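Local coordinates for protein probable endonuclease 4 (Thermotoga maritima, PDB 4HNO) that probably cleaves phosphodiester bonds at apurinic or apyrimidinic sites in DNA during base excision repair, as a metal-dependent endonuclease of the endonuclease IV family, at residues L211-D221 with E254-T264; H72-A80 with S90-V98. All coordinates share one frame; numbering follows the deposited sequence.

Contact 1. Residues L211-D221 with E254-T264. With MN (manganese (II) ion), chain E.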
loop_
_atom_site.group_PDB
_atom_site.type_symbol
_atom_site.label_atom_id
_atom_site.label_comp_id
_atom_site.label_asym_id
_atom_site.label_seq_id
_atom_site.Cartn_x
_atom_site.Cartn_y
_atom_site.Cartn_z
ATOM N N LEU A 211 11.167 3.022 11.938
ATOM C CA LEU A 211 9.788 2.570 12.018
ATOM C C LEU A 211 8.755 3.661 11.717
ATOM O O LEU A 211 7.654 3.359 11.271
ATOM C CB LEU A 211 9.497 1.945 13.390
ATOM C CG LEU A 211 9.829 0.459 13.464
ATOM C CD1 LEU A 211 9.755 -0.017 14.891
ATOM C CD2 LEU A 211 8.880 -0.350 12.589
ATOM N N GLU A 212 9.093 4.927 11.936
ATOM C CA GLU A 212 8.166 6.006 11.625
ATOM C C GLU A 212 7.769 6.001 10.141
ATOM O O GLU A 212 6.700 6.511 9.787
ATOM C CB GLU A 212 8.775 7.360 12.013
ATOM C CG GLU A 212 7.897 8.554 11.707
ATOM C CD GLU A 212 8.005 9.015 10.283
ATOM O OE1 GLU A 212 9.002 8.666 9.620
ATOM O OE2 GLU A 212 7.111 9.775 9.826
ATOM N N ARG A 213 8.617 5.449 9.273
ATOM C CA ARG A 213 8.325 5.424 7.845
ATOM C C ARG A 213 7.356 4.329 7.428
ATOM O O ARG A 213 6.929 4.324 6.265
ATOM C CB ARG A 213 9.617 5.326 7.032
ATOM C CG ARG A 213 10.529 6.552 7.097
ATOM C CD ARG A 213 10.035 7.699 6.238
ATOM N NE ARG A 213 9.006 8.489 6.865
ATOM C CZ ARG A 213 8.468 9.571 6.310
ATOM N NH1 ARG A 213 8.726 9.884 5.048
ATOM N NH2 ARG A 213 7.632 10.333 7.026
ATOM N N LEU A 214 7.005 3.405 8.311
ATOM C CA LEU A 214 6.030 2.388 7.968
ATOM C C LEU A 214 4.636 2.973 8.160
ATOM O O LEU A 214 4.156 3.116 9.286
ATOM C CB LEU A 214 6.225 1.130 8.826
ATOM C CG LEU A 214 5.222 0.017 8.554
ATOM C CD1 LEU A 214 5.310 -0.487 7.119
ATOM C CD2 LEU A 214 5.427 -1.119 9.550
ATOM N N LYS A 215 3.991 3.338 7.054
ATOM C CA LYS A 215 2.728 4.068 7.110
ATOM C C LYS A 215 1.488 3.223 6.892
ATOM O O LYS A 215 0.393 3.625 7.278
ATOM C CB LYS A 215 2.730 5.206 6.085
ATOM C CG LYS A 215 3.791 6.266 6.320
ATOM C CD LYS A 215 3.642 6.972 7.647
ATOM C CE LYS A 215 4.709 8.027 7.798
ATOM N NZ LYS A 215 4.654 8.683 9.132
ATOM N N MET A 216 1.644 2.062 6.270
ATOM C CA MET A 216 0.514 1.208 5.940
ATOM C C MET A 216 1.015 -0.225 5.866
ATOM O O MET A 216 2.130 -0.469 5.399
ATOM C CB MET A 216 -0.104 1.621 4.603
ATOM C CG MET A 216 -1.199 0.679 4.094
ATOM S SD MET A 216 -2.255 1.364 2.792
ATOM C CE MET A 216 -1.059 2.052 1.637
ATOM N N ILE A 217 0.167 -1.150 6.290
ATOM C CA ILE A 217 0.341 -2.575 6.024
ATOM C C ILE A 217 -0.804 -3.000 5.127
ATOM O O ILE A 217 -1.968 -2.708 5.406
ATOM C CB ILE A 217 0.355 -3.369 7.335
ATOM C CG1 ILE A 217 1.642 -3.058 8.099
ATOM C CG2 ILE A 217 0.215 -4.877 7.070
ATOM C CD1 ILE A 217 1.609 -3.470 9.549
ATOM N N HIS A 218 -0.462 -3.683 4.029
ATOM C CA HIS A 218 -1.460 -4.366 3.234
ATOM C C HIS A 218 -1.583 -5.770 3.814
ATOM O O HIS A 218 -0.631 -6.562 3.775
ATOM C CB HIS A 218 -1.091 -4.429 1.765
ATOM C CG HIS A 218 -1.193 -3.124 1.063
ATOM N ND1 HIS A 218 -0.654 -2.935 -0.190
ATOM C CD2 HIS A 218 -1.820 -1.977 1.418
ATOM C CE1 HIS A 218 -0.956 -1.707 -0.564
ATOM N NE2 HIS A 218 -1.658 -1.103 0.389
ATOM N N LEU A 219 -2.738 -6.034 4.399
ATOM C CA LEU A 219 -2.989 -7.242 5.162
ATOM C C LEU A 219 -3.660 -8.247 4.238
ATOM O O LEU A 219 -4.863 -8.216 4.001
ATOM C CB LEU A 219 -3.862 -6.916 6.376
ATOM C CG LEU A 219 -3.801 -8.009 7.434
ATOM C CD1 LEU A 219 -2.485 -7.929 8.221
ATOM C CD2 LEU A 219 -5.006 -7.942 8.359
ATOM N N ASN A 220 -2.830 -9.138 3.705
ATOM C CA ASN A 220 -3.236 -10.130 2.719
ATOM C C ASN A 220 -2.691 -11.500 3.123
ATOM O O ASN A 220 -1.497 -11.635 3.381
ATOM C CB ASN A 220 -2.623 -9.790 1.355
ATOM C CG ASN A 220 -3.157 -8.484 0.790
ATOM O OD1 ASN A 220 -4.368 -8.251 0.814
ATOM N ND2 ASN A 220 -2.254 -7.660 0.277
ATOM N N ASP A 221 -3.551 -12.512 3.178
ATOM C CA ASP A 221 -3.020 -13.866 3.261
ATOM C C ASP A 221 -2.485 -14.211 1.855
ATOM O O ASP A 221 -2.591 -13.414 0.910
ATOM C CB ASP A 221 -4.110 -14.824 3.785
ATOM C CG ASP A 221 -3.564 -16.015 4.571
ATOM O OD1 ASP A 221 -2.476 -16.506 4.223
ATOM O OD2 ASP A 221 -4.271 -16.466 5.520
ATOM N N GLU A 254 4.199 -2.799 17.548
ATOM C CA GLU A 254 4.696 -2.024 16.419
ATOM C C GLU A 254 3.801 -2.222 15.188
ATOM O O GLU A 254 3.596 -1.296 14.402
ATOM C CB GLU A 254 6.131 -2.417 16.065
ATOM C CG GLU A 254 7.155 -2.112 17.143
ATOM C CD GLU A 254 7.369 -3.257 18.127
ATOM O OE1 GLU A 254 6.512 -4.166 18.237
ATOM O OE2 GLU A 254 8.412 -3.238 18.798
ATOM N N ILE A 255 3.282 -3.434 15.030
ATOM C CA ILE A 255 2.390 -3.764 13.930
ATOM C C ILE A 255 0.992 -3.190 14.160
ATOM O O ILE A 255 0.381 -2.615 13.263
ATOM C CB ILE A 255 2.372 -5.292 13.722
ATOM C CG1 ILE A 255 3.773 -5.804 13.319
ATOM C CG2 ILE A 255 1.322 -5.710 12.714
ATOM C CD1 ILE A 255 4.314 -5.235 12.028
ATOM N N GLN A 256 0.493 -3.306 15.388
ATOM C CA GLN A 256 -0.813 -2.747 15.738
ATOM C C GLN A 256 -0.883 -1.231 15.548
ATOM O O GLN A 256 -1.970 -0.681 15.382
ATOM C CB GLN A 256 -1.171 -3.063 17.195
ATOM C CG GLN A 256 -1.371 -4.540 17.459
ATOM C CD GLN A 256 -1.656 -4.803 18.923
ATOM O OE1 GLN A 256 -2.110 -3.919 19.640
ATOM N NE2 GLN A 256 -1.383 -6.017 19.374
ATOM N N GLU A 257 0.250 -0.547 15.623
ATOM C CA GLU A 257 0.249 0.898 15.492
ATOM C C GLU A 257 -0.022 1.401 14.078
ATOM O O GLU A 257 -0.321 2.574 13.892
ATOM C CB GLU A 257 1.564 1.470 16.017
ATOM C CG GLU A 257 1.648 1.495 17.538
ATOM C CD GLU A 257 0.640 2.438 18.192
ATOM O OE1 GLU A 257 -0.575 2.300 17.938
ATOM O OE2 GLU A 257 1.064 3.319 18.965
ATOM N N VAL A 258 0.068 0.521 13.098
ATOM C CA VAL A 258 -0.002 0.913 11.705
ATOM C C VAL A 258 -1.338 0.463 11.120
ATOM O O VAL A 258 -1.788 -0.642 11.424
ATOM C CB VAL A 258 1.164 0.249 10.938
ATOM C CG1 VAL A 258 1.115 0.614 9.464
ATOM C CG2 VAL A 258 2.493 0.658 11.547
ATOM N N PRO A 259 -1.971 1.273 10.253
ATOM C CA PRO A 259 -3.195 0.784 9.615
ATOM C C PRO A 259 -3.009 -0.494 8.795
ATOM O O PRO A 259 -2.035 -0.631 8.068
ATOM C CB PRO A 259 -3.631 1.951 8.708
ATOM C CG PRO A 259 -3.032 3.155 9.351
ATOM C CD PRO A 259 -1.697 2.674 9.893
ATOM N N TRP A 260 -3.968 -1.401 8.940
ATOM C CA TRP A 260 -4.033 -2.677 8.221
ATOM C C TRP A 260 -5.110 -2.554 7.158
ATOM O O TRP A 260 -6.284 -2.385 7.479
ATOM C CB TRP A 260 -4.400 -3.822 9.176
ATOM C CG TRP A 260 -3.455 -4.006 10.312
ATOM C CD1 TRP A 260 -2.225 -3.449 10.469
ATOM C CD2 TRP A 260 -3.692 -4.804 11.490
ATOM N NE1 TRP A 260 -1.683 -3.849 11.665
ATOM C CE2 TRP A 260 -2.566 -4.678 12.308
ATOM C CE3 TRP A 260 -4.757 -5.599 11.924
ATOM C CZ2 TRP A 260 -2.471 -5.297 13.558
ATOM C CZ3 TRP A 260 -4.657 -6.225 13.159
ATOM C CH2 TRP A 260 -3.522 -6.069 13.953
ATOM N N ILE A 261 -4.704 -2.648 5.896
ATOM C CA ILE A 261 -5.601 -2.467 4.775
ATOM C C ILE A 261 -5.679 -3.782 3.995
ATOM O O ILE A 261 -4.700 -4.253 3.431
ATOM C CB ILE A 261 -5.104 -1.342 3.846
ATOM C CG1 ILE A 261 -5.104 0.006 4.569
ATOM C CG2 ILE A 261 -5.918 -1.309 2.559
ATOM C CD1 ILE A 261 -6.464 0.505 4.998
ATOM N N LEU A 262 -6.871 -4.361 3.968
ATOM C CA LEU A 262 -7.123 -5.601 3.245
ATOM C C LEU A 262 -7.138 -5.371 1.742
ATOM O O LEU A 262 -7.839 -4.483 1.253
ATOM C CB LEU A 262 -8.483 -6.150 3.651
ATOM C CG LEU A 262 -8.672 -6.508 5.114
ATOM C CD1 LEU A 262 -10.149 -6.562 5.427
ATOM C CD2 LEU A 262 -8.002 -7.818 5.426
ATOM N N GLU A 263 -6.409 -6.220 1.016
ATOM C CA GLU A 263 -6.501 -6.301 -0.448
ATOM C C GLU A 263 -6.827 -7.741 -0.827
ATOM O O GLU A 263 -6.362 -8.284 -1.824
ATOM C CB GLU A 263 -5.234 -5.846 -1.143
ATOM C CG GLU A 263 -4.713 -4.494 -0.718
ATOM C CD GLU A 263 -3.410 -4.188 -1.393
ATOM O OE1 GLU A 263 -2.472 -5.023 -1.217
ATOM O OE2 GLU A 263 -3.303 -3.166 -2.098
ATOM N N THR A 264 -7.645 -8.368 -0.004
ATOM C CA THR A 264 -7.947 -9.776 -0.147
ATOM C C THR A 264 -9.054 -9.931 -1.200
ATOM O O THR A 264 -9.726 -8.958 -1.559
ATOM C CB THR A 264 -8.364 -10.350 1.194
ATOM O OG1 THR A 264 -9.404 -9.524 1.708
ATOM C CG2 THR A 264 -7.217 -10.371 2.182
HETATM MN MN MN E . -0.472 -4.560 -1.713
HETATM O O HOH W 1 -0.957 -4.003 -3.517
#
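His218 and Glu263 meet at the manganese ion, the ring offering ND1 at 2.2 Å from the metal and the carboxylate offering OE1 at 2.1 Å from it. Ring and carboxylate planes stand 41° apart, and Glu263 OE2 rides over one face of the imidazole near its rim. The other nitrogen, His218 NE2, is bonded to Gln33, so both ring nitrogens are engaged. Asn220 works as the second-shell clamp. Its ND2 reaches Glu263 OE1 over 3.0 Å on the anti lone pair, with the acceptor lying in the amide plane, while its OD1 takes the backbone N of Glu263 at 2.9 Å in a more bent bond. With chi1 at -65°, the Asn220 amide lies beside its own backbone N, where its two ends can serve the side chain and the main chain of one residue. Water 1, Asp181 and Glu147 complete the manganese site.

Leading up to the metal ligands, the two backbones pair in parallel: Ile217 N donates to Pro259 O, Ile261 N to Ile217 O at 2.8 Å, and Leu219 N to Ile261 O. This ladder fades at Leu219 O, a buried carbonyl without a hydrogen-bonding partner, which packs against Leu262 CD2 at 3.5 Å. On the face away from the metal, Ile217 CD1 touches Ile255 CG2 and also meets CD1 and NE1 of Trp260, whose NE1 donates to Ile255 O. Adjacent parallel strands that carry metal ligands at their C-terminal ends are the hallmark of the TIM-barrel active site, here that of the AP endonuclease 2 family.

Contact 2. Residues H72-A80 with S90-V98; sequences HSGYLINLA and SVELLKKEV. With ZN (zinc ion), chain B.
Ile77 lays its CD1 against the side of Leu93, 3.9 Å from CG, and also comes to 3.3 Å from Glu97 OE2, reaching the carboxylate from the opposite direction. The methyl therefore lies beside the polar group that ties the loop to the helix. Glu97 receives Ser73 OG on the syn lone pair of OE2 at 2.6 Å and Gly74 N on the syn side of OE1 at 2.8 Å, a two-pronged grip on consecutive residues. His37 also bonds OE1, so both oxygens of this buried carboxylate are engaged. With chi1 at -69° and an extended chain beyond CG, Glu97 reaches from its helix to the loop.

One end of the contact is closed by Ser90, whose OG accepts a nearly straight bond from Asn78 N (2.9 Å, 173°) and is also bonded to Ile86 O. Nearby, Leu79 splits its methyls, CD2 meeting Val91 CG2 and CD1 meeting Leu94 CD2.

Beside the clamped residues, His72 binds zinc through NE2, and its ND1 donates to Ser73 O, which lies in the plane of the ring, a bond that steadies the rotation of the imidazole. A loop leaving the C-terminal end of a strand and folding back on the following helix is the beta-alpha connection of a TIM barrel, here beginning at a zinc ligand.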
loop_
_atom_site.group_PDB
_atom_site.type_symbol
_atom_site.label_atom_id
_atom_site.label_comp_id
_atom_site.label_asym_id
_atom_site.label_seq_id
_atom_site.Cartn_x
_atom_site.Cartn_y
_atom_site.Cartn_z
ATOM N N HIS A 72 -3.872 4.202 -3.787
ATOM C CA HIS A 72 -2.960 3.304 -4.504
ATOM C C HIS A 72 -2.878 3.785 -5.944
ATOM O O HIS A 72 -3.882 4.034 -6.580
ATOM C CB HIS A 72 -3.469 1.861 -4.482
ATOM C CG HIS A 72 -2.427 0.825 -4.799
ATOM N ND1 HIS A 72 -1.739 0.764 -5.988
ATOM C CD2 HIS A 72 -1.971 -0.211 -4.055
ATOM C CE1 HIS A 72 -0.896 -0.265 -5.950
ATOM N NE2 HIS A 72 -1.018 -0.883 -4.787
ATOM N N SER A 73 -1.658 3.922 -6.444
ATOM C CA SER A 73 -1.364 4.379 -7.780
ATOM C C SER A 73 -1.815 3.338 -8.776
ATOM O O SER A 73 -1.920 2.150 -8.464
ATOM C CB SER A 73 0.144 4.631 -7.852
ATOM O OG SER A 73 0.618 5.016 -9.104
ATOM N N GLY A 74 -2.083 3.782 -9.990
ATOM C CA GLY A 74 -2.582 2.913 -11.029
ATOM C C GLY A 74 -1.583 1.906 -11.538
ATOM O O GLY A 74 -0.368 2.127 -11.561
ATOM N N TYR A 75 -2.188 0.832 -12.046
ATOM C CA TYR A 75 -1.527 -0.369 -12.545
ATOM C C TYR A 75 -0.541 -0.172 -13.710
ATOM O O TYR A 75 0.347 -0.992 -13.922
ATOM C CB TYR A 75 -2.604 -1.434 -12.875
ATOM C CG TYR A 75 -3.471 -1.283 -14.127
ATOM C CD1 TYR A 75 -3.387 -2.224 -15.147
ATOM C CD2 TYR A 75 -4.426 -0.263 -14.266
ATOM C CE1 TYR A 75 -4.181 -2.146 -16.281
ATOM C CE2 TYR A 75 -5.230 -0.178 -15.413
ATOM C CZ TYR A 75 -5.097 -1.122 -16.411
ATOM O OH TYR A 75 -5.887 -1.052 -17.539
ATOM N N LEU A 76 -0.696 0.925 -14.436
ATOM C CA LEU A 76 0.104 1.232 -15.647
ATOM C C LEU A 76 1.448 1.880 -15.357
ATOM O O LEU A 76 2.380 1.764 -16.139
ATOM C CB LEU A 76 -0.660 2.218 -16.559
ATOM C CG LEU A 76 -2.050 1.883 -17.063
ATOM C CD1 LEU A 76 -2.375 2.815 -18.217
ATOM C CD2 LEU A 76 -2.119 0.437 -17.461
ATOM N N ILE A 77 1.511 2.661 -14.293
ATOM C CA ILE A 77 2.697 3.451 -14.032
ATOM C C ILE A 77 3.879 2.534 -13.727
ATOM O O ILE A 77 3.772 1.612 -12.919
ATOM C CB ILE A 77 2.404 4.404 -12.883
ATOM C CG1 ILE A 77 1.440 5.503 -13.358
ATOM C CG2 ILE A 77 3.686 4.981 -12.272
ATOM C CD1 ILE A 77 0.784 6.243 -12.223
ATOM N N ASN A 78 4.988 2.778 -14.402
ATOM C CA ASN A 78 6.185 1.975 -14.213
ATOM C C ASN A 78 7.410 2.852 -14.390
ATOM O O ASN A 78 7.946 2.999 -15.486
ATOM C CB ASN A 78 6.220 0.808 -15.183
ATOM C CG ASN A 78 7.438 -0.045 -14.973
ATOM O OD1 ASN A 78 8.192 0.156 -14.018
ATOM N ND2 ASN A 78 7.677 -0.987 -15.878
ATOM N N LEU A 79 7.840 3.428 -13.275
ATOM C CA LEU A 79 8.995 4.320 -13.265
ATOM C C LEU A 79 10.327 3.602 -13.484
ATOM O O LEU A 79 11.344 4.265 -13.631
ATOM C CB LEU A 79 9.076 5.087 -11.949
ATOM C CG LEU A 79 7.923 6.036 -11.629
ATOM C CD1 LEU A 79 8.180 6.659 -10.249
ATOM C CD2 LEU A 79 7.746 7.101 -12.687
ATOM N N ALA A 80 10.319 2.264 -13.503
ATOM C CA ALA A 80 11.525 1.518 -13.844
ATOM C C ALA A 80 11.568 1.118 -15.308
ATOM O O ALA A 80 12.541 0.507 -15.737
ATOM C CB ALA A 80 11.676 0.280 -12.979
ATOM N N SER A 90 4.424 7.628 -17.445
ATOM C CA SER A 90 4.291 7.234 -16.047
ATOM C C SER A 90 4.569 8.404 -15.115
ATOM O O SER A 90 3.828 8.618 -14.149
ATOM C CB SER A 90 5.248 6.085 -15.741
ATOM O OG SER A 90 4.846 4.885 -16.372
ATOM N N VAL A 91 5.625 9.159 -15.382
ATOM C CA VAL A 91 5.921 10.325 -14.569
ATOM C C VAL A 91 4.755 11.313 -14.611
ATOM O O VAL A 91 4.324 11.835 -13.578
ATOM C CB VAL A 91 7.230 10.987 -15.034
ATOM C CG1 VAL A 91 7.393 12.389 -14.463
ATOM C CG2 VAL A 91 8.416 10.111 -14.688
ATOM N N GLU A 92 4.229 11.579 -15.803
ATOM C CA GLU A 92 3.167 12.563 -15.903
ATOM C C GLU A 92 1.885 12.085 -15.242
ATOM O O GLU A 92 1.181 12.871 -14.615
ATOM C CB GLU A 92 2.931 12.984 -17.351
ATOM C CG GLU A 92 4.121 13.728 -17.950
ATOM C CD GLU A 92 4.532 14.960 -17.161
ATOM O OE1 GLU A 92 3.639 15.746 -16.774
ATOM O OE2 GLU A 92 5.752 15.115 -16.883
ATOM N N LEU A 93 1.565 10.804 -15.371
ATOM C CA LEU A 93 0.364 10.306 -14.727
ATOM C C LEU A 93 0.540 10.280 -13.208
ATOM O O LEU A 93 -0.397 10.570 -12.476
ATOM C CB LEU A 93 -0.045 8.934 -15.270
ATOM C CG LEU A 93 -1.356 8.383 -14.707
ATOM C CD1 LEU A 93 -2.519 9.316 -14.921
ATOM C CD2 LEU A 93 -1.625 7.016 -15.309
ATOM N N LEU A 94 1.743 9.962 -12.731
ATOM C CA LEU A 94 1.968 9.984 -11.287
ATOM C C LEU A 94 1.838 11.404 -10.734
ATOM O O LEU A 94 1.280 11.581 -9.652
ATOM C CB LEU A 94 3.321 9.359 -10.973
ATOM C CG LEU A 94 3.580 9.068 -9.503
ATOM C CD1 LEU A 94 2.554 8.171 -8.894
ATOM C CD2 LEU A 94 4.963 8.439 -9.344
ATOM N N LYS A 95 2.312 12.411 -11.467
ATOM C CA LYS A 95 2.087 13.789 -11.044
ATOM C C LYS A 95 0.592 14.074 -10.925
ATOM O O LYS A 95 0.147 14.701 -9.966
ATOM C CB LYS A 95 2.702 14.799 -12.015
ATOM C CG LYS A 95 4.206 14.915 -12.048
ATOM C CD LYS A 95 4.693 15.825 -13.186
ATOM C CE LYS A 95 6.182 15.848 -13.308
ATOM N NZ LYS A 95 6.590 16.581 -14.528
ATOM N N LYS A 96 -0.181 13.645 -11.923
ATOM C CA LYS A 96 -1.627 13.818 -11.863
ATOM C C LYS A 96 -2.232 13.087 -10.656
ATOM O O LYS A 96 -3.084 13.632 -9.975
ATOM C CB LYS A 96 -2.259 13.359 -13.181
ATOM C CG LYS A 96 -3.766 13.202 -13.151
ATOM C CD LYS A 96 -4.594 14.400 -12.713
ATOM C CE LYS A 96 -4.453 15.626 -13.579
ATOM N NZ LYS A 96 -4.862 15.349 -14.978
ATOM N N GLU A 97 -1.768 11.865 -10.378
ATOM C CA GLU A 97 -2.289 11.169 -9.205
ATOM C C GLU A 97 -1.969 11.918 -7.918
ATOM O O GLU A 97 -2.811 11.965 -7.022
ATOM C CB GLU A 97 -1.734 9.749 -9.156
ATOM C CG GLU A 97 -2.259 8.860 -10.253
ATOM C CD GLU A 97 -1.725 7.413 -10.118
ATOM O OE1 GLU A 97 -2.334 6.502 -10.693
ATOM O OE2 GLU A 97 -0.682 7.244 -9.435
ATOM N N VAL A 98 -0.781 12.494 -7.817
ATOM C CA VAL A 98 -0.469 13.331 -6.658
ATOM C C VAL A 98 -1.447 14.491 -6.557
ATOM O O VAL A 98 -1.930 14.816 -5.476
ATOM C CB VAL A 98 0.996 13.815 -6.711
ATOM C CG1 VAL A 98 1.235 14.927 -5.694
ATOM C CG2 VAL A 98 1.944 12.646 -6.479
HETATM ZN ZN ZN B . 0.054 -2.552 -4.262
HETATM O O HOH W 1 -0.957 -4.003 -3.517
#

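Both contacts are largely buried and belong to one TIM barrel, but they sit at different depths. Contact 1 lies near the centre of the chain and joins two neighbouring strands, so main-chain bonds dominate and two metal ligands stand at its end. The centre of contact 2 is about 14 Å from that of the chain; this contact joins a loop to the outer helix that follows it, and side-chain acceptors on the helix bind loop donors. Their centres are about 22 Å apart, yet they touch at the metal site, where His72 CD2 packs 3.8 Å from Glu263 OE2. Water 1 binds both manganese and zinc, and Glu147 contributes to both sites.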